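Local coordinates for ribose-phosphate pyrophosphokinase (Mycobacterium smegmatis, PDB 5MP7), which probably makes phosphoribosyl pyrophosphate by transferring the pyrophosphoryl group of ATP to the 1-hydroxyl of ribose 5-phosphate, with magnesium as cofactor, at residues D169-R181 and D220-M232. Sequence-based numbering, arbitrary orientation.
Sequences DEDMVVVSPDSGR and DVKGKTCILTDDM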
loop_
_atom_site.group_PDB
_atom_site.type_symbol
_atom_site.label_atom_id
_atom_site.label_comp_id
_atom_site.label_asym_id
_atom_site.label_seq_id
_atom_site.Cartn_x
_atom_site.Cartn_y
_atom_site.Cartn_z
ATOM N N ASP A 169 -9.638 -49.661 69.391
ATOM C CA ASP A 169 -10.772 -49.606 70.327
ATOM C C ASP A 169 -12.113 -49.829 69.635
ATOM O O ASP A 169 -13.086 -50.187 70.286
ATOM C CB ASP A 169 -10.817 -48.240 71.058
ATOM C CG ASP A 169 -9.485 -47.862 71.730
ATOM O OD1 ASP A 169 -8.667 -48.770 72.006
ATOM O OD2 ASP A 169 -9.260 -46.655 71.953
ATOM N N GLU A 170 -12.162 -49.594 68.324
ATOM C CA GLU A 170 -13.401 -49.619 67.573
ATOM C C GLU A 170 -13.834 -51.031 67.188
ATOM O O GLU A 170 -13.031 -51.973 67.213
ATOM C CB GLU A 170 -13.268 -48.742 66.325
ATOM C CG GLU A 170 -12.974 -47.291 66.628
ATOM C CD GLU A 170 -14.195 -46.566 67.139
ATOM O OE1 GLU A 170 -14.814 -45.832 66.310
ATOM O OE2 GLU A 170 -14.521 -46.768 68.339
ATOM N N ASP A 171 -15.114 -51.133 66.828
ATOM C CA ASP A 171 -15.744 -52.351 66.335
ATOM C C ASP A 171 -15.744 -52.256 64.794
ATOM O O ASP A 171 -16.561 -51.541 64.209
ATOM C CB ASP A 171 -17.168 -52.430 66.914
ATOM C CG ASP A 171 -17.863 -53.763 66.654
ATOM O OD1 ASP A 171 -17.293 -54.742 67.145
ATOM O OD2 ASP A 171 -18.963 -53.838 66.044
ATOM N N MET A 172 -14.806 -52.957 64.155
ATOM C CA MET A 172 -14.491 -52.733 62.740
ATOM C C MET A 172 -15.138 -53.725 61.752
ATOM O O MET A 172 -15.291 -54.881 62.051
ATOM C CB MET A 172 -12.969 -52.728 62.552
ATOM C CG MET A 172 -12.274 -51.523 63.201
ATOM S SD MET A 172 -10.488 -51.418 62.854
ATOM C CE MET A 172 -9.809 -52.677 63.941
ATOM N N VAL A 173 -15.497 -53.229 60.576
ATOM C CA VAL A 173 -15.772 -54.077 59.441
ATOM C C VAL A 173 -14.957 -53.519 58.241
ATOM O O VAL A 173 -14.869 -52.296 58.037
ATOM C CB VAL A 173 -17.304 -54.199 59.168
ATOM C CG1 VAL A 173 -17.907 -52.883 58.721
ATOM C CG2 VAL A 173 -17.613 -55.241 58.104
ATOM N N VAL A 174 -14.282 -54.404 57.492
ATOM C CA VAL A 174 -13.546 -53.985 56.304
ATOM C C VAL A 174 -14.526 -54.023 55.160
ATOM O O VAL A 174 -15.231 -55.000 55.004
ATOM C CB VAL A 174 -12.325 -54.866 56.049
ATOM C CG1 VAL A 174 -11.576 -54.380 54.842
ATOM C CG2 VAL A 174 -11.374 -54.794 57.212
ATOM N N VAL A 175 -14.592 -52.961 54.371
ATOM C CA VAL A 175 -15.548 -52.862 53.254
ATOM C C VAL A 175 -14.814 -52.616 51.946
ATOM O O VAL A 175 -13.990 -51.703 51.841
ATOM C CB VAL A 175 -16.538 -51.726 53.469
ATOM C CG1 VAL A 175 -17.581 -51.704 52.370
ATOM C CG2 VAL A 175 -17.207 -51.871 54.821
ATOM N N SER A 176 -15.128 -53.410 50.938
ATOM C CA SER A 176 -14.607 -53.184 49.602
ATOM C C SER A 176 -15.614 -52.373 48.779
ATOM O O SER A 176 -16.787 -52.699 48.725
ATOM C CB SER A 176 -14.343 -54.507 48.915
ATOM O OG SER A 176 -13.702 -54.268 47.672
ATOM N N PRO A 177 -15.167 -51.304 48.129
ATOM C CA PRO A 177 -16.106 -50.440 47.396
ATOM C C PRO A 177 -16.632 -51.059 46.106
ATOM O O PRO A 177 -17.552 -50.507 45.502
ATOM C CB PRO A 177 -15.300 -49.176 47.110
ATOM C CG PRO A 177 -13.874 -49.573 47.281
ATOM C CD PRO A 177 -13.784 -50.839 48.049
ATOM N N ASP A 178 -16.043 -52.173 45.672
ATOM C CA ASP A 178 -16.563 -52.925 44.522
ATOM C C ASP A 178 -16.082 -54.375 44.537
ATOM O O ASP A 178 -15.209 -54.755 45.323
ATOM C CB ASP A 178 -16.142 -52.290 43.193
ATOM C CG ASP A 178 -14.682 -52.654 42.795
ATOM O OD1 ASP A 178 -13.740 -52.481 43.619
ATOM O OD2 ASP A 178 -14.487 -53.173 41.664
ATOM N N SER A 179 -16.659 -55.161 43.640
ATOM C CA SER A 179 -16.429 -56.602 43.607
ATOM C C SER A 179 -14.986 -56.994 43.276
ATOM O O SER A 179 -14.543 -58.089 43.642
ATOM C CB SER A 179 -17.386 -57.233 42.605
ATOM O OG SER A 179 -17.286 -56.568 41.360
ATOM N N GLY A 180 -14.267 -56.130 42.552
ATOM C CA GLY A 180 -12.896 -56.440 42.167
ATOM C C GLY A 180 -11.906 -56.529 43.308
ATOM O O GLY A 180 -10.902 -57.190 43.214
ATOM N N ARG A 181 -12.181 -55.826 44.390
ATOM C CA ARG A 181 -11.210 -55.611 45.428
ATOM C C ARG A 181 -11.460 -56.426 46.717
ATOM O O ARG A 181 -10.777 -56.275 47.741
ATOM C CB ARG A 181 -11.357 -54.116 45.603
ATOM C CG ARG A 181 -10.618 -53.375 46.657
ATOM C CD ARG A 181 -9.152 -53.126 46.354
ATOM N NE ARG A 181 -8.472 -52.720 47.591
ATOM C CZ ARG A 181 -7.154 -52.693 47.779
ATOM N NH1 ARG A 181 -6.288 -53.017 46.821
ATOM N NH2 ARG A 181 -6.705 -52.302 48.960
ATOM N N ASP A 220 -23.173 -56.898 57.100
ATOM C CA ASP A 220 -23.708 -56.033 58.159
ATOM C C ASP A 220 -22.713 -54.980 58.611
ATOM O O ASP A 220 -21.630 -55.302 59.134
ATOM C CB ASP A 220 -24.168 -56.841 59.378
ATOM C CG ASP A 220 -24.914 -55.962 60.416
ATOM O OD1 ASP A 220 -25.965 -55.388 60.065
ATOM O OD2 ASP A 220 -24.469 -55.827 61.577
ATOM N N VAL A 221 -23.091 -53.722 58.423
ATOM C CA VAL A 221 -22.258 -52.603 58.839
ATOM C C VAL A 221 -22.916 -51.721 59.891
ATOM O O VAL A 221 -22.278 -50.822 60.418
ATOM C CB VAL A 221 -21.851 -51.724 57.646
ATOM C CG1 VAL A 221 -21.193 -52.564 56.579
ATOM C CG2 VAL A 221 -23.038 -50.971 57.072
ATOM N N LYS A 222 -24.153 -52.021 60.238
ATOM C CA LYS A 222 -24.933 -51.254 61.205
ATOM C C LYS A 222 -24.214 -51.075 62.545
ATOM O O LYS A 222 -23.869 -52.067 63.198
ATOM C CB LYS A 222 -26.220 -52.035 61.452
ATOM C CG LYS A 222 -27.081 -51.621 62.632
ATOM C CD LYS A 222 -27.289 -52.884 63.476
ATOM C CE LYS A 222 -28.433 -52.825 64.429
ATOM N NZ LYS A 222 -27.992 -52.218 65.694
ATOM N N GLY A 223 -23.980 -49.819 62.935
ATOM C CA GLY A 223 -23.271 -49.491 64.163
ATOM C C GLY A 223 -21.774 -49.751 64.174
ATOM O O GLY A 223 -21.137 -49.684 65.226
ATOM N N LYS A 224 -21.181 -50.039 63.024
ATOM C CA LYS A 224 -19.764 -50.426 62.987
ATOM C C LYS A 224 -18.915 -49.331 62.391
ATOM O O LYS A 224 -19.419 -48.490 61.639
ATOM C CB LYS A 224 -19.578 -51.695 62.156
ATOM C CG LYS A 224 -20.435 -52.882 62.585
ATOM C CD LYS A 224 -19.625 -53.874 63.349
ATOM C CE LYS A 224 -20.347 -55.143 63.656
ATOM N NZ LYS A 224 -19.367 -56.213 63.957
ATOM N N THR A 225 -17.629 -49.361 62.722
ATOM C CA THR A 225 -16.629 -48.473 62.112
ATOM C C THR A 225 -16.122 -49.120 60.845
ATOM O O THR A 225 -15.405 -50.109 60.903
ATOM C CB THR A 225 -15.475 -48.231 63.090
ATOM O OG1 THR A 225 -16.005 -47.615 64.269
ATOM C CG2 THR A 225 -14.422 -47.310 62.495
ATOM N N CYS A 226 -16.491 -48.566 59.697
ATOM C CA CYS A 226 -16.122 -49.126 58.394
ATOM C C CYS A 226 -14.761 -48.653 57.897
ATOM O O CYS A 226 -14.538 -47.475 57.825
ATOM C CB CYS A 226 -17.144 -48.728 57.360
ATOM S SG CYS A 226 -18.736 -49.454 57.747
ATOM N N ILE A 227 -13.898 -49.596 57.512
ATOM C CA ILE A 227 -12.656 -49.317 56.839
ATOM C C ILE A 227 -12.880 -49.581 55.348
ATOM O O ILE A 227 -12.882 -50.730 54.916
ATOM C CB ILE A 227 -11.521 -50.241 57.321
ATOM C CG1 ILE A 227 -11.510 -50.413 58.844
ATOM C CG2 ILE A 227 -10.180 -49.726 56.846
ATOM C CD1 ILE A 227 -11.316 -49.155 59.656
ATOM N N LEU A 228 -13.075 -48.516 54.579
ATOM C CA LEU A 228 -13.266 -48.594 53.142
ATOM C C LEU A 228 -11.912 -48.610 52.479
ATOM O O LEU A 228 -11.160 -47.642 52.557
ATOM C CB LEU A 228 -14.001 -47.369 52.671
ATOM C CG LEU A 228 -14.838 -47.299 51.419
ATOM C CD1 LEU A 228 -15.527 -48.601 51.109
ATOM C CD2 LEU A 228 -15.833 -46.167 51.600
ATOM N N THR A 229 -11.568 -49.707 51.825
ATOM C CA THR A 229 -10.213 -49.877 51.308
ATOM C C THR A 229 -10.211 -49.948 49.775
ATOM O O THR A 229 -10.985 -50.668 49.182
ATOM C CB THR A 229 -9.499 -51.078 51.982
ATOM O OG1 THR A 229 -8.141 -51.118 51.554
ATOM C CG2 THR A 229 -10.155 -52.378 51.651
ATOM N N ASP A 230 -9.331 -49.182 49.149
ATOM C CA ASP A 230 -9.150 -49.242 47.710
ATOM C C ASP A 230 -7.669 -49.117 47.344
ATOM O O ASP A 230 -6.855 -48.706 48.142
ATOM C CB ASP A 230 -9.987 -48.152 47.016
ATOM C CG ASP A 230 -10.600 -48.631 45.660
ATOM O OD1 ASP A 230 -10.277 -49.745 45.208
ATOM O OD2 ASP A 230 -11.450 -47.913 45.054
ATOM N N ASP A 231 -7.309 -49.537 46.148
ATOM C CA ASP A 231 -5.963 -49.337 45.627
ATOM C C ASP A 231 -5.624 -47.882 45.392
ATOM O O ASP A 231 -4.526 -47.433 45.757
ATOM C CB ASP A 231 -5.735 -50.195 44.368
ATOM C CG ASP A 231 -6.675 -49.835 43.202
ATOM O OD1 ASP A 231 -7.781 -49.288 43.445
ATOM O OD2 ASP A 231 -6.334 -50.139 42.035
ATOM N N MET A 232 -6.564 -47.133 44.832
ATOM C CA MET A 232 -6.346 -45.731 44.526
ATOM C C MET A 232 -7.625 -44.941 44.669
ATOM O O MET A 232 -8.702 -45.503 44.610
ATOM C CB MET A 232 -5.816 -45.586 43.105
ATOM C CG MET A 232 -6.845 -45.833 42.026
ATOM S SD MET A 232 -6.227 -45.439 40.396
ATOM C CE MET A 232 -5.069 -46.802 40.110
#
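Arg181 reaches across to the chain at Thr229, Asp230 and Asp231. From CB, its CG is anti to the backbone N (chi1 176°), which sends the chain out toward Thr229. Arg181 CG lies 3.7 Å from Thr229 O. The chain then bends at chi2, and CD passes Asp230 OD1. Asp230 CA lies over the face at Arg181 NE, 3.5 Å away. CZ comes next, with Asp231 N over the centre of the same guanidinium face. NH1 ends beside Asp231 CB. Arg181 NH2 donates to Thr229 OG1 at 3.2 Å, with the hydroxyl almost in the guanidinium plane. Backbone of Asp230 and Asp231 thus packs on one face, while the bond to Thr229 is made at the edge. Asp230 OD1 is well out of that plane, so only the nearby charges may attract.

Behind this end, strands 172-176 and 225-230 run parallel as neighbours in the central sheet of a phosphoribosyltransferase-like domain. Five backbone hydrogen bonds join them, from Thr225 N to Asp171 O through to Thr229 N to Val175 O. Strand 197-202 flanks 172-176 on its other edge. On one face Val173 CG1 packs against Cys226 SG (3.7 Å) and Val221 CG1. Val175 CG1 meets Leu228 CD1, and helix 237-248 covers Leu228. On the other face Met172 SD touches Ile227 CD1 at 4.0 Å, and Val174 CG1 meets Thr229 CG2. Helix 182-191 lies over Val174 and Thr229.

The C-terminal ends of both strands lead to the predicted active site. Asp178 is a predicted magnesium ligand, and Asp230 is predicted to bind ribose 5-phosphate. Asp231 OD2 is hydrogen-bonded to His138, another predicted magnesium ligand. Pro177 CG packs 3.7 Å from Asp230 OD2. At the opposite end, Thr225 OG1 donates to Glu170 OE1 (3.0 Å), approaching from above the carboxylate plane.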